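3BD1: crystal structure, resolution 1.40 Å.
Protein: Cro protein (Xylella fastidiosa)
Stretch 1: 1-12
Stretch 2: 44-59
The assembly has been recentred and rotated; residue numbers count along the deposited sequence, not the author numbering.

Stretch 1 1-12: MNAIDIAINKLG
Stretch 2 (44-59) DIERVTNGAVICRELR

How does the end of the first helix of stretch 2 meet stretch 1? Residues 44-48 are helical, as are 3-11 in stretch 1. Ile-45 (chi1 m, chi2 t) brings CG2 to 3.9 Å from Ala-7 CB. Val-48 (chi1 m) lies near the far end of the stretch 1 helix: Leu-11 (chi1 and chi2 both m) reaches with CD2 to 3.7 Å from Val-48 O and 4.3 Å from Val-48 CG2. One water bridges here, accepting from Lys-10 NZ at 2.9 Å and lying 2.7 Å from Val-48 O.

What turns the chain at Thr-49? Thr-49 is the first residue to leave helical angles (phi/psi -86/6), and a type I' turn runs from it to Ala-52, with Asn-50 at 56/33 and Gly-51 at 80/11; Ala-52 N donates to Thr-49 O at 3.0 Å. With chi1 p, Thr-49 OG1 donates to Ile-45 O at 2.8 Å, while Val-53 N makes a weak bond of 3.4 Å to Thr-49 OG1. Thr-49 CG2 packs 3.7 Å from Ala-7 CB and 3.8 Å from Leu-11 CD2. The CA atoms of Thr-49 and Lys-10 are 6.0 Å apart. Lys-10 (t, p, t, p) lays its aliphatic chain over the turn, CE 3.4 Å from Thr-49 O and CG 3.9 Å from Ala-52 CB.

Which residue fills the middle of the contact? Val-53, extended at -128/150 with chi1 m, points toward stretch 1. Its CG1 lies 3.5 Å from Ile-6 CG2 and 3.5 Å from Ala-3 O, and its CG2 is 4.2 Å from Ala-7 CB. Ile-6 (m, t) also points toward stretch 2. No hydrogen bond joins the stretches directly, so packing dominates the 556 Å² buried between them, both sides summed.

How does the second helix reach the start of stretch 1? Ile-54 (-119/163) is the N-cap of helix 55-58, and its N donates to Glu-57 OE1 at 2.9 Å. Glu-46 OE1 ties the preceding helix to this one by accepting from Cys-55 N at 3.0 Å. Ala-3 CB sits 3.7 Å from Glu-57 O and 3.8 Å from Leu-58 CD2 (Leu-58 m, t), with the CA atoms of Ala-3 and Leu-58 5.8 Å apart. Register therefore runs antiparallel: later residues of stretch 2 meet earlier ones of stretch 1. Met-1, all t, places CE 3.6 Å from Glu-57 CD. Asn-2 (chi1 t) instead caps its own helix, OD1 accepting from Asp-5 N at 3.0 Å.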

ATOM      1  N   MET A   1       7.854   3.650 -12.409  1.00 23.67           N
ATOM      2  CA  MET A   1       6.608   2.886 -12.155  1.00 23.77           C
ATOM      3  C   MET A   1       6.969   1.710 -11.267  1.00 25.75           C
ATOM      4  O   MET A   1       8.005   1.056 -11.543  1.00 28.20           O
ATOM      5  CB  MET A   1       6.098   2.359 -13.498  1.00 31.93           C
ATOM      6  CG  MET A   1       5.151   1.199 -13.512  1.00 34.27           C
ATOM      7  SD  MET A   1       4.946   0.735 -15.231  1.00 36.75           S
ATOM      8  CE  MET A   1       3.650  -0.468 -15.042  1.00 43.82           C
ATOM      9  N   ASN A   2       6.105   1.456 -10.274  1.00 25.64           N
ATOM     10  CA  ASN A   2       6.345   0.356  -9.366  1.00 20.91           C
ATOM     11  C   ASN A   2       5.155  -0.589  -9.405  1.00 16.04           C
ATOM     12  O   ASN A   2       4.145  -0.362  -8.750  1.00 16.15           O
ATOM     13  CB  ASN A   2       6.626   0.851  -7.956  1.00 29.21           C
ATOM     14  CG  ASN A   2       7.109  -0.250  -7.022  1.00 35.82           C
ATOM     15  OD1 ASN A   2       6.520  -1.317  -6.966  1.00 33.26           O
ATOM     16  ND2 ASN A   2       8.177   0.006  -6.262  1.00 35.10           N
ATOM     17  N   ALA A   3       5.305  -1.640 -10.204  1.00 15.86           N
ATOM     18  CA  ALA A   3       4.199  -2.558 -10.444  1.00 14.84           C
ATOM     19  C   ALA A   3       3.723  -3.207  -9.147  1.00 14.27           C
ATOM     20  O   ALA A   3       2.527  -3.486  -8.970  1.00 14.42           O
ATOM     21  CB  ALA A   3       4.645  -3.631 -11.449  1.00 18.61           C
ATOM     22  N   ILE A   4       4.654  -3.482  -8.246  1.00 14.94           N
ATOM     23  CA  ILE A   4       4.267  -4.113  -6.987  1.00 13.23           C
ATOM     24  C   ILE A   4       3.373  -3.195  -6.162  1.00 13.63           C
ATOM     25  O   ILE A   4       2.395  -3.640  -5.552  1.00 14.07           O
ATOM     26  CB  ILE A   4       5.476  -4.571  -6.141  1.00 18.51           C
ATOM     27  CG1 ILE A   4       6.262  -5.668  -6.867  1.00 22.21           C
ATOM     28  CG2 ILE A   4       5.013  -5.040  -4.754  1.00 21.03           C
ATOM     29  CD1 ILE A   4       7.647  -6.050  -6.319  1.00 23.33           C
ATOM     30  N   ASP A   5       3.703  -1.913  -6.148  1.00 15.19           N
ATOM     31  CA  ASP A   5       2.880  -0.937  -5.457  1.00 12.72           C
ATOM     32  C   ASP A   5       1.512  -0.770  -6.103  1.00 13.03           C
ATOM     33  O   ASP A   5       0.514  -0.630  -5.399  1.00 13.86           O
ATOM     34  CB  ASP A   5       3.588   0.403  -5.385  1.00 16.66           C
ATOM     35  CG  ASP A   5       4.746   0.385  -4.423  1.00 23.12           C
ATOM     36  OD1 ASP A   5       4.788  -0.425  -3.478  1.00 23.25           O
ATOM     37  OD2 ASP A   5       5.666   1.201  -4.595  1.00 29.71           O
ATOM     38  N   ILE A   6       1.447  -0.800  -7.433  1.00 13.95           N
ATOM     39  CA  ILE A   6       0.145  -0.748  -8.098  1.00 12.60           C
ATOM     40  C   ILE A   6      -0.680  -1.953  -7.662  1.00 11.37           C
ATOM     41  O   ILE A   6      -1.880  -1.805  -7.396  1.00 13.47           O
ATOM     42  CB  ILE A   6       0.281  -0.713  -9.628  1.00 14.67           C
ATOM     43  CG1 ILE A   6       1.043   0.548 -10.071  1.00 16.42           C
ATOM     44  CG2 ILE A   6      -1.070  -0.804 -10.328  1.00 16.89           C
ATOM     45  CD1 ILE A   6       1.409   0.611 -11.549  1.00 20.82           C
ATOM     46  N   ALA A   7      -0.059  -3.131  -7.605  1.00 11.60           N
ATOM     47  CA  ALA A   7      -0.770  -4.335  -7.153  1.00 11.53           C
ATOM     48  C   ALA A   7      -1.261  -4.229  -5.713  1.00 10.92           C
ATOM     49  O   ALA A   7      -2.397  -4.593  -5.365  1.00 13.08           O
ATOM     50  CB  ALA A   7       0.116  -5.563  -7.316  1.00 13.20           C
ATOM     51  N   ILE A   8      -0.404  -3.728  -4.823  1.00 12.07           N
ATOM     52  CA  ILE A   8      -0.786  -3.545  -3.423  1.00 11.85           C
ATOM     53  C   ILE A   8      -1.961  -2.589  -3.316  1.00 11.49           C
ATOM     54  O   ILE A   8      -2.916  -2.848  -2.583  1.00 13.50           O
ATOM     55  CB  ILE A   8       0.418  -3.034  -2.564  1.00 12.59           C
ATOM     56  CG1 ILE A   8       1.499  -4.114  -2.452  1.00 14.78           C
ATOM     57  CG2 ILE A   8      -0.013  -2.508  -1.213  1.00 15.27           C
ATOM     58  CD1 ILE A   8       2.869  -3.638  -1.931  1.00 15.99           C
ATOM     59  N   ASN A   9      -1.909  -1.492  -4.054  1.00 11.97           N
ATOM     60  CA  ASN A   9      -2.973  -0.505  -4.012  1.00 11.56           C
ATOM     61  C   ASN A   9      -4.271  -1.029  -4.612  1.00 11.14           C
ATOM     62  O   ASN A   9      -5.336  -0.660  -4.134  1.00 12.20           O
ATOM     63  CB  ASN A   9      -2.544   0.791  -4.678  1.00 13.09           C
ATOM     64  CG  ASN A   9      -1.584   1.594  -3.818  1.00 15.60           C
ATOM     65  OD1 ASN A   9      -1.582   1.434  -2.592  1.00 15.65           O
ATOM     66  ND2 ASN A   9      -0.774   2.449  -4.431  1.00 19.81           N
ATOM     67  N   LYS A  10      -4.159  -1.909  -5.604  1.00 11.76           N
ATOM     68  CA  LYS A  10      -5.374  -2.461  -6.226  1.00 10.92           C
ATOM     69  C   LYS A  10      -6.146  -3.291  -5.221  1.00 11.50           C
ATOM     70  O   LYS A  10      -7.378  -3.182  -5.146  1.00 13.51           O
ATOM     71  CB  LYS A  10      -5.019  -3.268  -7.466  1.00 11.80           C
ATOM     72  CG  LYS A  10      -6.208  -3.867  -8.143  1.00 12.50           C
ATOM     73  CD  LYS A  10      -7.110  -2.749  -8.652  1.00 15.04           C
ATOM     74  CE  LYS A  10      -8.056  -3.242  -9.721  1.00 16.66           C
ATOM     75  NZ  LYS A  10      -9.037  -4.137  -9.088  1.00 17.73           N
ATOM     76  N   LEU A  11      -5.426  -4.123  -4.478  1.00 12.00           N
ATOM     77  CA  LEU A  11      -6.064  -4.908  -3.417  1.00 12.26           C
ATOM     78  C   LEU A  11      -6.400  -4.074  -2.178  1.00 11.93           C
ATOM     79  O   LEU A  11      -7.363  -4.370  -1.463  1.00 13.51           O
ATOM     80  CB  LEU A  11      -5.194  -6.106  -3.052  1.00 13.41           C
ATOM     81  CG  LEU A  11      -5.323  -7.359  -3.934  1.00 12.19           C
ATOM     82  CD1 LEU A  11      -6.665  -8.064  -3.656  1.00 14.89           C
ATOM     83  CD2 LEU A  11      -5.140  -7.055  -5.409  1.00 13.80           C
ATOM     84  N   GLY A  12      -5.586  -3.047  -1.937  1.00 12.82           N
ATOM     85  CA  GLY A  12      -5.817  -2.081  -0.909  1.00 12.20           C
ATOM     86  C   GLY A  12      -4.833  -2.058   0.229  1.00 12.70           C
ATOM     87  O   GLY A  12      -4.658  -1.049   0.915  1.00 15.03           O
ATOM     88  N   ASP A  44      -0.510 -15.040 -11.142  1.00 15.03           N
ATOM     89  CA  ASP A  44      -1.420 -14.946  -9.997  1.00 13.55           C
ATOM     90  C   ASP A  44      -1.685 -13.481  -9.669  1.00 13.15           C
ATOM     91  O   ASP A  44      -2.819 -13.111  -9.390  1.00 14.05           O
ATOM     92  CB  ASP A  44      -0.819 -15.656  -8.792  1.00 16.05           C
ATOM     93  CG  ASP A  44      -0.686 -17.154  -8.985  1.00 21.64           C
ATOM     94  OD1 ASP A  44      -1.522 -17.724  -9.718  1.00 23.56           O
ATOM     95  OD2 ASP A  44       0.257 -17.717  -8.394  1.00 25.02           O
ATOM     96  N   ILE A  45      -0.635 -12.664  -9.693  1.00 13.73           N
ATOM     97  CA  ILE A  45      -0.804 -11.244  -9.386  1.00 12.37           C
ATOM     98  C   ILE A  45      -1.669 -10.566 -10.450  1.00 11.08           C
ATOM     99  O   ILE A  45      -2.556  -9.751 -10.134  1.00 11.71           O
ATOM    100  CB  ILE A  45       0.562 -10.520  -9.202  1.00 13.31           C
ATOM    101  CG1 ILE A  45       1.317 -11.080  -7.984  1.00 15.80           C
ATOM    102  CG2 ILE A  45       0.348  -9.004  -9.168  1.00 14.87           C
ATOM    103  CD1 ILE A  45       2.802 -10.692  -7.920  1.00 20.25           C
ATOM    104  N   GLU A  46      -1.379 -10.879 -11.711  1.00 11.61           N
ATOM    105  CA  GLU A  46      -2.189 -10.332 -12.798  1.00 11.91           C
ATOM    106  C   GLU A  46      -3.676 -10.697 -12.588  1.00 12.32           C
ATOM    107  O   GLU A  46      -4.568  -9.866 -12.797  1.00 13.16           O
ATOM    108  CB  GLU A  46      -1.718 -10.836 -14.153  1.00 12.81           C
ATOM    109  CG  GLU A  46      -2.526 -10.322 -15.310  1.00 14.95           C
ATOM    110  CD  GLU A  46      -1.998 -10.726 -16.661  1.00 19.85           C
ATOM    111  OE1 GLU A  46      -0.780 -10.710 -16.902  1.00 16.78           O
ATOM    112  OE2 GLU A  46      -2.834 -11.040 -17.520  1.00 31.23           O
ATOM    113  N   ARG A  47      -3.925 -11.938 -12.169  1.00 12.23           N
ATOM    114  CA  ARG A  47      -5.306 -12.362 -11.954  1.00 12.24           C
ATOM    115  C   ARG A  47      -5.983 -11.670 -10.763  1.00 11.42           C
ATOM    116  O   ARG A  47      -7.117 -11.190 -10.878  1.00 12.47           O
ATOM    117  CB  ARG A  47      -5.349 -13.875 -11.779  1.00 14.72           C
ATOM    118  CG  ARG A  47      -5.071 -14.641 -13.059  1.00 18.00           C
ATOM    119  CD  ARG A  47      -5.074 -16.144 -12.833  1.00 25.72           C
ATOM    120  NE  ARG A  47      -4.919 -16.851 -14.103  1.00 28.98           N
ATOM    121  CZ  ARG A  47      -4.621 -18.143 -14.201  1.00 39.75           C
ATOM    122  NH1 ARG A  47      -4.427 -18.875 -13.116  1.00 45.33           N
ATOM    123  NH2 ARG A  47      -4.499 -18.692 -15.403  1.00 41.70           N
ATOM    124  N   VAL A  48      -5.323 -11.664  -9.607  1.00 11.69           N
ATOM    125  CA  VAL A  48      -5.956 -11.099  -8.418  1.00 11.25           C
ATOM    126  C   VAL A  48      -6.142  -9.596  -8.494  1.00 10.95           C
ATOM    127  O   VAL A  48      -7.021  -9.049  -7.820  1.00 12.24           O
ATOM    128  CB  VAL A  48      -5.250 -11.495  -7.115  1.00 12.26           C
ATOM    129  CG1 VAL A  48      -5.215 -13.027  -6.955  1.00 13.15           C
ATOM    130  CG2 VAL A  48      -3.853 -10.870  -6.924  1.00 13.35           C
ATOM    131  N   THR A  49      -5.275  -8.943  -9.275  1.00 11.06           N
ATOM    132  CA  THR A  49      -5.428  -7.503  -9.499  1.00 10.77           C
ATOM    133  C   THR A  49      -6.373  -7.156 -10.640  1.00 11.71           C
ATOM    134  O   THR A  49      -6.515  -5.991 -11.030  1.00 12.08           O
ATOM    135  CB  THR A  49      -4.059  -6.849  -9.785  1.00 12.41           C
ATOM    136  OG1 THR A  49      -3.561  -7.283 -11.055  1.00 12.52           O
ATOM    137  CG2 THR A  49      -3.047  -6.990  -8.632  1.00 12.66           C
ATOM    138  N   ASN A  50      -7.026  -8.189 -11.193  1.00 11.50           N
ATOM    139  CA  ASN A  50      -7.938  -7.987 -12.323  1.00 12.56           C
ATOM    140  C   ASN A  50      -7.267  -7.288 -13.502  1.00 12.08           C
ATOM    141  O   ASN A  50      -7.895  -6.511 -14.227  1.00 14.33           O
ATOM    142  CB  ASN A  50      -9.172  -7.212 -11.930  1.00 12.76           C
ATOM    143  CG  ASN A  50     -10.352  -7.364 -12.895  1.00 14.91           C
ATOM    144  OD1 ASN A  50     -11.131  -6.406 -13.135  1.00 18.97           O
ATOM    145  ND2 ASN A  50     -10.473  -8.556 -13.433  1.00 12.26           N
ATOM    146  N   GLY A  51      -5.979  -7.580 -13.666  1.00 12.20           N
ATOM    147  CA  GLY A  51      -5.225  -7.013 -14.770  1.00 15.19           C
ATOM    148  C   GLY A  51      -4.744  -5.578 -14.573  1.00 13.73           C
ATOM    149  O   GLY A  51      -4.243  -4.953 -15.537  1.00 16.50           O
ATOM    150  N   ALA A  52      -4.843  -5.048 -13.355  1.00 14.59           N
ATOM    151  CA  ALA A  52      -4.346  -3.696 -13.063  1.00 13.44           C
ATOM    152  C   ALA A  52      -2.835  -3.678 -13.259  1.00 13.13           C
ATOM    153  O   ALA A  52      -2.301  -2.642 -13.631  1.00 14.60           O
ATOM    154  CB  ALA A  52      -4.651  -3.279 -11.651  1.00 16.97           C
ATOM    155  N   VAL A  53      -2.198  -4.820 -13.038  1.00 13.30           N
ATOM    156  CA  VAL A  53      -0.823  -5.039 -13.488  1.00 12.23           C
ATOM    157  C   VAL A  53      -0.824  -6.321 -14.267  1.00 13.72           C
ATOM    158  O   VAL A  53      -1.633  -7.230 -14.035  1.00 17.20           O
ATOM    159  CB  VAL A  53       0.168  -5.107 -12.348  1.00 19.43           C
ATOM    160  CG1 VAL A  53       0.200  -3.769 -11.596  1.00 24.20           C
ATOM    161  CG2 VAL A  53      -0.063  -6.238 -11.436  1.00 21.10           C
ATOM    162  N   ILE A  54       0.087  -6.386 -15.228  1.00 13.13           N
ATOM    163  CA  ILE A  54       0.262  -7.563 -16.058  1.00 13.04           C
ATOM    164  C   ILE A  54       1.652  -8.131 -15.897  1.00 12.64           C
ATOM    165  O   ILE A  54       2.564  -7.481 -15.409  1.00 14.46           O
ATOM    166  CB  ILE A  54      -0.089  -7.313 -17.533  1.00 15.39           C
ATOM    167  CG1 ILE A  54       0.862  -6.298 -18.161  1.00 18.12           C
ATOM    168  CG2 ILE A  54      -1.549  -6.871 -17.638  1.00 18.31           C
ATOM    169  CD1 ILE A  54       0.704  -6.246 -19.667  1.00 23.35           C
ATOM    170  N   CYS A  55       1.813  -9.380 -16.328  1.00 14.52           N
ATOM    171  CA  CYS A  55       3.050 -10.119 -16.134  1.00 14.85           C
ATOM    172  C   CYS A  55       4.267  -9.340 -16.658  1.00 15.40           C
ATOM    173  O   CYS A  55       5.287  -9.289 -15.991  1.00 15.98           O
ATOM    174  CB  CYS A  55       2.977 -11.485 -16.850  1.00 16.55           C
ATOM    175  SG  CYS A  55       1.869 -12.629 -16.007  1.00 18.99           S
ATOM    176  N   ARG A  56       4.154  -8.727 -17.829  1.00 15.14           N
ATOM    177  CA  ARG A  56       5.290  -8.009 -18.440  1.00 14.64           C
ATOM    178  C   ARG A  56       5.698  -6.800 -17.618  1.00 15.51           C
ATOM    179  O   ARG A  56       6.859  -6.395 -17.658  1.00 18.99           O
ATOM    180  CB  ARG A  56       4.895  -7.606 -19.857  1.00 18.90           C
ATOM    181  CG  ARG A  56       5.781  -6.690 -20.623  1.00 22.53           C
ATOM    182  CD  ARG A  56       7.075  -7.349 -21.001  1.00 27.14           C
ATOM    183  NE  ARG A  56       7.917  -6.345 -21.662  1.00 22.65           N
ATOM    184  CZ  ARG A  56       8.912  -6.623 -22.494  1.00 27.86           C
ATOM    185  NH1 ARG A  56       9.225  -7.881 -22.774  1.00 30.11           N
ATOM    186  NH2 ARG A  56       9.609  -5.631 -23.035  1.00 31.16           N
ATOM    187  N   GLU A  57       4.771  -6.220 -16.866  1.00 14.96           N
ATOM    188  CA  GLU A  57       5.103  -5.113 -15.999  1.00 15.88           C
ATOM    189  C   GLU A  57       5.826  -5.582 -14.763  1.00 14.60           C
ATOM    190  O   GLU A  57       6.686  -4.868 -14.231  1.00 17.63           O
ATOM    191  CB  GLU A  57       3.857  -4.308 -15.625  1.00 15.84           C
ATOM    192  CG  GLU A  57       3.177  -3.649 -16.816  1.00 16.59           C
ATOM    193  CD  GLU A  57       1.774  -3.132 -16.581  1.00 21.42           C
ATOM    194  OE1 GLU A  57       1.033  -3.659 -15.759  1.00 20.49           O
ATOM    195  OE2 GLU A  57       1.342  -2.173 -17.238  1.00 31.51           O
ATOM    196  N   LEU A  58       5.467  -6.778 -14.291  1.00 15.14           N
ATOM    197  CA  LEU A  58       6.096  -7.334 -13.106  1.00 15.27           C
ATOM    198  C   LEU A  58       7.494  -7.867 -13.377  1.00 17.15           C
ATOM    199  O   LEU A  58       8.423  -7.645 -12.604  1.00 17.84           O
ATOM    200  CB  LEU A  58       5.191  -8.425 -12.509  1.00 16.01           C
ATOM    201  CG  LEU A  58       3.868  -7.950 -11.900  1.00 16.25           C
ATOM    202  CD1 LEU A  58       2.870  -9.149 -11.883  1.00 17.94           C
ATOM    203  CD2 LEU A  58       4.087  -7.329 -10.541  1.00 20.18           C
ATOM    204  N   ARG A  59       7.654  -8.579 -14.483  1.00 15.80           N
ATOM    205  CA  ARG A  59       8.915  -9.243 -14.791  1.00 15.00           C
ATOM    206  C   ARG A  59       9.171  -9.109 -16.281  1.00 16.31           C
ATOM    207  O   ARG A  59       8.997 -10.043 -17.068  1.00 17.21           O
ATOM    208  CB  ARG A  59       8.954 -10.703 -14.323  1.00 16.25           C
ATOM    209  CG  ARG A  59       8.980 -10.890 -12.810  1.00 16.81           C
ATOM    210  CD  ARG A  59      10.278 -10.394 -12.150  1.00 18.11           C
ATOM    211  NE  ARG A  59      11.455 -11.055 -12.707  1.00 18.92           N
ATOM    212  CZ  ARG A  59      11.908 -12.233 -12.295  1.00 20.25           C
ATOM    213  NH1 ARG A  59      11.291 -12.867 -11.306  1.00 20.30           N
ATOM    214  NH2 ARG A  59      12.965 -12.792 -12.857  1.00 22.81           N
TER
HETATM  215  O   HOH W   1      -8.334  -6.637  -7.694  1.00 15.63           O